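Local coordinates for protein methionine gamma-lyase (Trichomonas vaginalis, PDB 1PFF) that belongs to the Cys/Met metabolism family of pyridoxal-phosphate-dependent enzymes and assembles from four copies of the chain, at residues Phe67-Val72 and Thr96-Asp101; Tyr146-Thr151 and Trp187-Gly192; Ala203-Gln208 and Met241-Ser246. All coordinates share one frame; numbering follows the deposited sequence.

Contact 1 (Phe67-Val72 and Thr96-Asp101)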
loop_
_atom_site.group_PDB
_atom_site.type_symbol
_atom_site.label_atom_id
_atom_site.label_comp_id
_atom_site.label_asym_id
_atom_site.label_seq_id
_atom_site.Cartn_x
_atom_site.Cartn_y
_atom_site.Cartn_z
ATOM N N PHE A 67 -31.750 -10.398 25.994
ATOM C CA PHE A 67 -31.365 -11.386 24.974
ATOM C C PHE A 67 -32.480 -12.413 24.837
ATOM O O PHE A 67 -32.857 -13.066 25.816
ATOM C CB PHE A 67 -30.060 -12.106 25.333
ATOM C CG PHE A 67 -28.868 -11.206 25.416
ATOM C CD1 PHE A 67 -28.427 -10.734 26.654
ATOM C CD2 PHE A 67 -28.185 -10.821 24.260
ATOM C CE1 PHE A 67 -27.310 -9.892 26.741
ATOM C CE2 PHE A 67 -27.060 -9.978 24.339
ATOM C CZ PHE A 67 -26.626 -9.521 25.588
ATOM N N ILE A 68 -33.024 -12.545 23.631
ATOM C CA ILE A 68 -34.176 -13.424 23.411
ATOM C C ILE A 68 -33.975 -14.310 22.179
ATOM O O ILE A 68 -33.176 -13.990 21.289
ATOM C CB ILE A 68 -35.476 -12.588 23.261
ATOM C CG1 ILE A 68 -35.496 -11.863 21.899
ATOM C CG2 ILE A 68 -35.624 -11.577 24.431
ATOM C CD1 ILE A 68 -36.857 -11.311 21.511
ATOM N N ASP A 69 -34.708 -15.414 22.121
ATOM C CA ASP A 69 -34.663 -16.261 20.930
ATOM C C ASP A 69 -35.606 -15.687 19.883
ATOM O O ASP A 69 -36.826 -15.843 19.974
ATOM C CB ASP A 69 -35.022 -17.701 21.290
ATOM C CG ASP A 69 -34.945 -18.649 20.105
ATOM O OD1 ASP A 69 -34.735 -18.202 18.950
ATOM O OD2 ASP A 69 -35.103 -19.880 20.248
ATOM N N MET A 70 -35.043 -15.015 18.883
ATOM C CA MET A 70 -35.869 -14.328 17.890
ATOM C C MET A 70 -36.452 -15.238 16.795
ATOM O O MET A 70 -37.156 -14.760 15.894
ATOM C CB MET A 70 -35.105 -13.156 17.273
ATOM C CG MET A 70 -34.916 -11.987 18.228
ATOM S SD MET A 70 -34.187 -10.598 17.350
ATOM C CE MET A 70 -34.038 -9.427 18.679
ATOM N N ALA A 71 -36.166 -16.536 16.871
ATOM C CA ALA A 71 -36.802 -17.512 15.982
ATOM C C ALA A 71 -38.148 -17.988 16.555
ATOM O O ALA A 71 -38.905 -18.673 15.876
ATOM C CB ALA A 71 -35.865 -18.697 15.713
ATOM N N VAL A 72 -38.446 -17.616 17.800
ATOM C CA VAL A 72 -39.740 -17.937 18.405
ATOM C C VAL A 72 -40.755 -16.879 17.949
ATOM O O VAL A 72 -40.551 -15.693 18.196
ATOM C CB VAL A 72 -39.662 -17.987 19.959
ATOM C CG1 VAL A 72 -41.034 -18.307 20.581
ATOM C CG2 VAL A 72 -38.621 -19.017 20.415
ATOM N N THR A 96 -25.003 -22.345 15.199
ATOM C CA THR A 96 -25.709 -23.443 14.542
ATOM C C THR A 96 -26.654 -22.997 13.430
ATOM O O THR A 96 -27.571 -23.737 13.064
ATOM C CB THR A 96 -26.462 -24.292 15.577
ATOM O OG1 THR A 96 -27.204 -23.421 16.432
ATOM C CG2 THR A 96 -25.481 -25.004 16.522
ATOM N N LEU A 97 -26.430 -21.780 12.934
ATOM C CA LEU A 97 -27.063 -21.263 11.713
ATOM C C LEU A 97 -28.575 -21.121 11.872
ATOM O O LEU A 97 -29.344 -21.342 10.932
ATOM C CB LEU A 97 -26.725 -22.151 10.498
ATOM C CG LEU A 97 -25.344 -22.205 9.809
ATOM C CD1 LEU A 97 -24.880 -20.824 9.339
ATOM C CD2 LEU A 97 -24.281 -22.863 10.679
ATOM N N LYS A 98 -28.998 -20.770 13.081
ATOM C CA LYS A 98 -30.404 -20.468 13.318
ATOM C C LYS A 98 -30.868 -19.397 12.337
ATOM O O LYS A 98 -30.167 -18.402 12.105
ATOM C CB LYS A 98 -30.612 -20.000 14.748
ATOM C CG LYS A 98 -32.087 -19.855 15.139
ATOM C CD LYS A 98 -32.194 -19.414 16.593
ATOM C CE LYS A 98 -32.157 -17.882 16.708
ATOM N NZ LYS A 98 -32.103 -17.488 18.149
ATOM N N VAL A 99 -32.052 -19.599 11.766
ATOM C CA VAL A 99 -32.589 -18.657 10.787
ATOM C C VAL A 99 -33.678 -17.785 11.411
ATOM O O VAL A 99 -34.624 -18.296 12.012
ATOM C CB VAL A 99 -33.154 -19.397 9.542
ATOM C CG1 VAL A 99 -33.803 -18.408 8.586
ATOM C CG2 VAL A 99 -32.050 -20.202 8.834
ATOM N N ILE A 100 -33.540 -16.472 11.280
ATOM C CA ILE A 100 -34.564 -15.550 11.769
ATOM C C ILE A 100 -35.299 -14.923 10.583
ATOM O O ILE A 100 -34.665 -14.419 9.641
ATOM C CB ILE A 100 -33.936 -14.470 12.688
ATOM C CG1 ILE A 100 -33.297 -15.139 13.914
ATOM C CG2 ILE A 100 -34.989 -13.425 13.109
ATOM C CD1 ILE A 100 -32.203 -14.282 14.617
ATOM N N ASP A 101 -36.632 -14.961 10.639
ATOM C CA ASP A 101 -37.466 -14.364 9.610
ATOM C C ASP A 101 -37.361 -12.833 9.665
ATOM O O ASP A 101 -37.935 -12.188 10.553
ATOM C CB ASP A 101 -38.918 -14.834 9.784
ATOM C CG ASP A 101 -39.797 -14.460 8.614
ATOM O OD1 ASP A 101 -40.719 -15.240 8.310
ATOM O OD2 ASP A 101 -39.667 -13.408 7.952
HETATM O O HOH W 1 -38.116 -15.719 13.032
#

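Contact 2 (Tyr146-Thr151 and Trp187-Gly192)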
loop_
_atom_site.group_PDB
_atom_site.type_symbol
_atom_site.label_atom_id
_atom_site.label_comp_id
_atom_site.label_asym_id
_atom_site.label_seq_id
_atom_site.Cartn_x
_atom_site.Cartn_y
_atom_site.Cartn_z
ATOM N N TYR A 146 -16.514 -11.939 3.371
ATOM C CA TYR A 146 -16.897 -12.149 1.974
ATOM C C TYR A 146 -16.629 -10.979 1.037
ATOM O O TYR A 146 -16.265 -11.185 -0.121
ATOM C CB TYR A 146 -18.359 -12.599 1.878
ATOM C CG TYR A 146 -18.602 -13.912 2.581
ATOM C CD1 TYR A 146 -19.106 -13.948 3.885
ATOM C CD2 TYR A 146 -18.290 -15.125 1.956
ATOM C CE1 TYR A 146 -19.313 -15.162 4.548
ATOM C CE2 TYR A 146 -18.490 -16.336 2.604
ATOM C CZ TYR A 146 -19.003 -16.353 3.897
ATOM O OH TYR A 146 -19.202 -17.560 4.532
ATOM N N ILE A 147 -16.809 -9.757 1.522
ATOM C CA ILE A 147 -16.676 -8.602 0.643
ATOM C C ILE A 147 -15.218 -8.448 0.184
ATOM O O ILE A 147 -14.967 -8.285 -1.014
ATOM C CB ILE A 147 -17.302 -7.321 1.275
ATOM C CG1 ILE A 147 -18.815 -7.533 1.453
ATOM C CG2 ILE A 147 -17.083 -6.112 0.383
ATOM C CD1 ILE A 147 -19.481 -6.596 2.420
ATOM N N ASN A 148 -14.278 -8.552 1.125
ATOM C CA ASN A 148 -12.849 -8.617 0.798
ATOM C C ASN A 148 -12.483 -9.934 0.114
ATOM O O ASN A 148 -12.985 -10.993 0.487
ATOM C CB ASN A 148 -11.985 -8.455 2.053
ATOM C CG ASN A 148 -10.494 -8.368 1.731
ATOM O OD1 ASN A 148 -10.080 -7.596 0.871
ATOM N ND2 ASN A 148 -9.689 -9.170 2.416
ATOM N N GLY A 149 -11.588 -9.866 -0.868
ATOM C CA GLY A 149 -11.207 -11.042 -1.632
ATOM C C GLY A 149 -10.192 -11.970 -0.985
ATOM O O GLY A 149 -9.808 -12.970 -1.594
ATOM N N HIS A 150 -9.771 -11.650 0.240
ATOM C CA HIS A 150 -8.707 -12.379 0.944
ATOM C C HIS A 150 -9.009 -12.391 2.457
ATOM O O HIS A 150 -10.132 -12.103 2.865
ATOM C CB HIS A 150 -7.346 -11.728 0.626
ATOM C CG HIS A 150 -6.154 -12.556 1.014
ATOM N ND1 HIS A 150 -5.794 -13.718 0.339
ATOM C CD2 HIS A 150 -5.235 -12.379 2.004
ATOM C CE1 HIS A 150 -4.709 -14.226 0.900
ATOM N NE2 HIS A 150 -4.350 -13.432 1.914
ATOM N N THR A 151 -8.015 -12.732 3.277
ATOM C CA THR A 151 -8.161 -12.757 4.738
ATOM C C THR A 151 -7.269 -11.722 5.447
ATOM O O THR A 151 -7.051 -11.808 6.661
ATOM C CB THR A 151 -7.831 -14.170 5.287
ATOM O OG1 THR A 151 -6.579 -14.614 4.749
ATOM C CG2 THR A 151 -8.827 -15.207 4.784
ATOM N N TRP A 187 -9.525 0.500 -0.384
ATOM C CA TRP A 187 -9.209 0.293 -1.793
ATOM C C TRP A 187 -9.277 -1.196 -2.140
ATOM O O TRP A 187 -9.930 -1.580 -3.116
ATOM C CB TRP A 187 -7.841 0.903 -2.120
ATOM C CG TRP A 187 -7.268 0.454 -3.417
ATOM C CD1 TRP A 187 -7.764 0.697 -4.666
ATOM C CD2 TRP A 187 -6.090 -0.332 -3.597
ATOM N NE1 TRP A 187 -6.962 0.110 -5.614
ATOM C CE2 TRP A 187 -5.925 -0.528 -4.986
ATOM C CE3 TRP A 187 -5.146 -0.892 -2.722
ATOM C CZ2 TRP A 187 -4.860 -1.258 -5.523
ATOM C CZ3 TRP A 187 -4.082 -1.620 -3.255
ATOM C CH2 TRP A 187 -3.951 -1.795 -4.645
ATOM N N LEU A 188 -8.629 -2.023 -1.319
ATOM C CA LEU A 188 -8.671 -3.481 -1.453
ATOM C C LEU A 188 -10.085 -4.051 -1.390
ATOM O O LEU A 188 -10.421 -4.965 -2.147
ATOM C CB LEU A 188 -7.796 -4.151 -0.383
ATOM C CG LEU A 188 -6.278 -4.134 -0.597
ATOM C CD1 LEU A 188 -5.539 -4.797 0.567
ATOM C CD2 LEU A 188 -5.900 -4.786 -1.931
ATOM N N ILE A 189 -10.908 -3.513 -0.489
ATOM C CA ILE A 189 -12.301 -3.949 -0.381
ATOM C C ILE A 189 -13.063 -3.596 -1.654
ATOM O O ILE A 189 -13.835 -4.417 -2.163
ATOM C CB ILE A 189 -13.001 -3.323 0.858
ATOM C CG1 ILE A 189 -12.254 -3.659 2.155
ATOM C CG2 ILE A 189 -14.456 -3.780 0.955
ATOM C CD1 ILE A 189 -12.155 -5.124 2.458
ATOM N N THR A 190 -12.840 -2.376 -2.154
ATOM C CA THR A 190 -13.449 -1.901 -3.400
ATOM C C THR A 190 -13.132 -2.845 -4.566
ATOM O O THR A 190 -13.999 -3.132 -5.382
ATOM C CB THR A 190 -12.988 -0.450 -3.726
ATOM O OG1 THR A 190 -13.534 0.454 -2.757
ATOM C CG2 THR A 190 -13.595 0.050 -5.039
ATOM N N ARG A 191 -11.891 -3.319 -4.627
ATOM C CA ARG A 191 -11.470 -4.276 -5.653
ATOM C C ARG A 191 -12.125 -5.639 -5.418
ATOM O O ARG A 191 -12.495 -6.339 -6.373
ATOM C CB ARG A 191 -9.949 -4.408 -5.676
ATOM C CG ARG A 191 -9.198 -3.129 -6.086
ATOM C CD ARG A 191 -9.763 -2.406 -7.317
ATOM N NE ARG A 191 -9.415 -3.080 -8.572
ATOM C CZ ARG A 191 -9.649 -2.590 -9.790
ATOM N NH1 ARG A 191 -10.234 -1.407 -9.948
ATOM N NH2 ARG A 191 -9.300 -3.286 -10.860
ATOM N N GLY A 192 -12.268 -5.999 -4.146
ATOM C CA GLY A 192 -12.984 -7.192 -3.739
ATOM C C GLY A 192 -14.405 -7.292 -4.256
ATOM O O GLY A 192 -14.860 -8.392 -4.537
HETATM O O HOH W 2 -9.648 -7.929 -2.050
#

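Contact 3 (Ala203-Gln208 and Met241-Ser246)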
loop_
_atom_site.group_PDB
_atom_site.type_symbol
_atom_site.label_atom_id
_atom_site.label_comp_id
_atom_site.label_asym_id
_atom_site.label_seq_id
_atom_site.Cartn_x
_atom_site.Cartn_y
_atom_site.Cartn_z
ATOM N N ALA A 203 -18.989 -20.486 -3.346
ATOM C CA ALA A 203 -18.916 -21.045 -1.985
ATOM C C ALA A 203 -20.256 -21.632 -1.533
ATOM O O ALA A 203 -20.289 -22.726 -0.955
ATOM C CB ALA A 203 -18.424 -20.008 -0.990
ATOM N N ALA A 204 -21.350 -20.910 -1.787
ATOM C CA ALA A 204 -22.684 -21.388 -1.399
ATOM C C ALA A 204 -23.071 -22.646 -2.164
ATOM O O ALA A 204 -23.661 -23.564 -1.593
ATOM C CB ALA A 204 -23.751 -20.298 -1.581
ATOM N N GLU A 205 -22.762 -22.662 -3.464
ATOM C CA GLU A 205 -22.976 -23.834 -4.307
ATOM C C GLU A 205 -22.244 -25.039 -3.764
ATOM O O GLU A 205 -22.828 -26.114 -3.653
ATOM C CB GLU A 205 -22.493 -23.571 -5.734
ATOM C CG GLU A 205 -23.619 -23.309 -6.698
ATOM C CD GLU A 205 -23.181 -22.526 -7.925
ATOM O OE1 GLU A 205 -21.984 -22.565 -8.284
ATOM O OE2 GLU A 205 -24.046 -21.852 -8.513
ATOM N N ASN A 206 -20.958 -24.853 -3.460
ATOM C CA ASN A 206 -20.145 -25.886 -2.847
ATOM C C ASN A 206 -20.771 -26.301 -1.526
ATOM O O ASN A 206 -20.852 -27.480 -1.226
ATOM C CB ASN A 206 -18.718 -25.386 -2.591
ATOM C CG ASN A 206 -17.872 -25.304 -3.865
ATOM O OD1 ASN A 206 -18.306 -25.696 -4.952
ATOM N ND2 ASN A 206 -16.651 -24.784 -3.727
ATOM N N ALA A 207 -21.222 -25.323 -0.741
ATOM C CA ALA A 207 -21.716 -25.617 0.603
ATOM C C ALA A 207 -22.964 -26.508 0.602
ATOM O O ALA A 207 -23.060 -27.418 1.421
ATOM C CB ALA A 207 -21.952 -24.319 1.402
ATOM N N GLN A 208 -23.906 -26.261 -0.314
ATOM C CA GLN A 208 -25.082 -27.145 -0.454
ATOM C C GLN A 208 -24.614 -28.596 -0.643
ATOM O O GLN A 208 -25.114 -29.517 0.011
ATOM C CB GLN A 208 -25.992 -26.706 -1.620
ATOM C CG GLN A 208 -27.312 -27.504 -1.730
ATOM C CD GLN A 208 -28.242 -27.293 -0.528
ATOM O OE1 GLN A 208 -28.417 -26.168 -0.077
ATOM N NE2 GLN A 208 -28.847 -28.373 -0.030
ATOM N N MET A 241 -33.190 -15.761 1.206
ATOM C CA MET A 241 -31.806 -16.014 0.775
ATOM C C MET A 241 -31.797 -16.585 -0.648
ATOM O O MET A 241 -32.477 -17.568 -0.901
ATOM C CB MET A 241 -31.122 -17.022 1.713
ATOM C CG MET A 241 -31.044 -16.612 3.188
ATOM S SD MET A 241 -30.193 -17.831 4.194
ATOM C CE MET A 241 -28.449 -17.383 3.895
ATOM N N LYS A 242 -31.046 -15.974 -1.566
ATOM C CA LYS A 242 -30.961 -16.486 -2.945
ATOM C C LYS A 242 -30.239 -17.830 -2.998
ATOM O O LYS A 242 -30.531 -18.663 -3.858
ATOM C CB LYS A 242 -30.267 -15.494 -3.882
ATOM C CG LYS A 242 -30.946 -14.144 -3.956
ATOM C CD LYS A 242 -30.315 -13.273 -5.054
ATOM C CE LYS A 242 -30.749 -11.819 -4.937
ATOM N NZ LYS A 242 -32.224 -11.692 -4.809
ATOM N N MET A 243 -29.271 -18.003 -2.102
ATOM C CA MET A 243 -28.620 -19.286 -1.845
ATOM C C MET A 243 -28.406 -19.347 -0.336
ATOM O O MET A 243 -28.625 -18.357 0.359
ATOM C CB MET A 243 -27.278 -19.393 -2.570
ATOM C CG MET A 243 -27.348 -19.229 -4.097
ATOM S SD MET A 243 -25.661 -19.297 -4.772
ATOM C CE MET A 243 -25.553 -20.850 -5.314
ATOM N N PHE A 244 -27.960 -20.489 0.171
ATOM C CA PHE A 244 -28.035 -20.717 1.611
ATOM C C PHE A 244 -26.769 -20.424 2.423
ATOM O O PHE A 244 -26.677 -20.833 3.587
ATOM C CB PHE A 244 -28.581 -22.120 1.870
ATOM C CG PHE A 244 -29.966 -22.331 1.316
ATOM C CD1 PHE A 244 -30.142 -22.952 0.076
ATOM C CD2 PHE A 244 -31.089 -21.895 2.022
ATOM C CE1 PHE A 244 -31.405 -23.152 -0.443
ATOM C CE2 PHE A 244 -32.373 -22.090 1.513
ATOM C CZ PHE A 244 -32.537 -22.717 0.275
ATOM N N GLY A 245 -25.831 -19.685 1.818
ATOM C CA GLY A 245 -24.577 -19.312 2.455
ATOM C C GLY A 245 -23.503 -20.390 2.394
ATOM O O GLY A 245 -23.749 -21.493 1.890
ATOM N N SER A 246 -22.312 -20.094 2.916
ATOM C CA SER A 246 -21.222 -21.082 2.870
ATOM C C SER A 246 -20.753 -21.534 4.260
ATOM O O SER A 246 -19.763 -22.253 4.393
ATOM C CB SER A 246 -20.055 -20.575 2.020
ATOM O OG SER A 246 -19.674 -19.268 2.403
HETATM O O HOH W 3 -26.781 -22.723 -1.264
#

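Contact 1 (Phe67-Val72 and Thr96-Asp101)
Lys98 reaches across to Asp69, its side chain meeting the carboxylate obliquely to form a salt bridge of 2.8 Å between NZ and OD1. The lysine bends at chi3 (88°), which turns its tip toward the acid, and its NZ comes down on OD1 from above the carboxylate plane. From the opposite face of that plane the backbone N of Ala71 donates to Asp69 OD1 at 3.0 Å, an Asx turn laid over the type I beta turn from Asp69 to Val72. Asp69 thus shapes its own turn and receives the lysine with one atom. The small CB of Ala71 rests on the aliphatic part of Lys98, 3.8 Å from its CD. Beside this polar pair, Ile100 sets its CD1 methyl 4.1 Å from Met70 CB, while its CG2 packs against Met70 O. That carbonyl also accepts from a water held by Asp101 N. Lys98 NZ has two further salt-bridge partners, Asp43, the last residue of strand 39-43, and Asp44, the next residue. With three acidic side chains gathered round one ammonium group, the lysine probably stays protonated and offsets their mutual repulsion where the turn that follows strand 64-68 meets the loop before helix 102-109.

Contact 2 (Tyr146-Thr151 and Trp187-Gly192)
Leu188 meets the loop mainly through its backbone: its carbonyl O accepts from a water that also donates to Asn148 OD1 and accepts from Gly149 N, so one molecule ties the helix to two loop residues. The water lies 3.0 Å from Gly149 N. Next along the helix, Ile189 carries the apolar part. Its CG2 touches Ile147 CG2 at 3.6 Å, the two branched side chains crossing at a slant. Its other branch turns again at chi2 (-61°), bringing CD1 to 3.4 Å from Asn148 CB, with the two side chains roughly at right angles. Isoleucine suits this place: its short branch, CG2, meets Ile147 and its longer branch, ending in CD1, reaches Asn148. Thr190 and Arg191 lie on other sides of the helix, and Arg191 NH2 hydrogen-bonds to His150 O of the second subunit. At Gly192 the absence of a side chain lets Ile147 O come directly onto the backbone, 3.4 Å from Gly192 C, and a CA-H...O contact runs from Gly192 CA to Ile147 O at 3.5 Å. Arg199 NH2, farther along the helix, binds both Ile147 O and Gly192 O. No direct hydrogen bond joins the two segments; methyl packing, the water serving Asn148 OD1 and Gly149 N, and the arginine on Ile147 O hold the loop near the subunit interface, while Asn148 ND2 is held only weakly, by His150 O and Asp152.

Contact 3 (Ala203-Gln208 and Met241-Ser246)
Ala203, Ala204 and Ala207 give helix 183-216 a smooth face against which Met243 CB, Gly245 and Ser246 press closely. Ala203 CB lies 3.5 Å from Ser246 CB, and Ala207 CB comes to 3.4 Å from Gly245 O. Gly245 O takes a CA-H...O contact from Ala204 CA (3.5 Å, 148° at the hydrogen) and a hydrogen bond from Tyr225 OH. Met243 lays CB against Ala204 CB at 3.8 Å. Gly245 adopts a positive phi of 82°, a backbone shape easiest for glycine. Ser246 OG hydrogen-bonds to Tyr146 OH.

Toward the outside the packing relies on the ends of longer chains. Met243 bends at chi3 so that CE touches CG of the exposed Glu205. Gln208 and Phe244 run side by side, amide and ring planes 68° apart, with Gln208 OE1 3.7 Å from Phe244 CD1; the amide nitrogen of Gln208 turns to Glu212. Here a water bridges Ala204 O and Phe244 N, in place of a direct bond.

An alanine-faced helix lying close against a loop in this way joins the long helix 183-216 to the approach to strand 247-251, in the smaller, C-terminal sheet domain typical of aminotransferase-like PLP enzymes.

Following the chain from its N terminus, the three contacts come in series, none enclosing or crossing another. Contact 1 closes a loop of 23 residues containing strand 84-90, binding the turn after strand 64-68 to the loop leading into helix 102-109 in the seven-stranded sheet region. Contact 2 spans strand 156-160 and helix 162-177, and ties the loop after strand 138-142 to the early part of helix 183-216. Contact 3 returns from the later part of that same helix, past helix 234-240, to the lead-in of the five-stranded sheet. Contacts 2 and 3 share helix 183-216 and also meet through Tyr146 and Ser246, probably by a hydrogen bond, while contact 1, about 29 Å centre to centre from contact 2, touches neither.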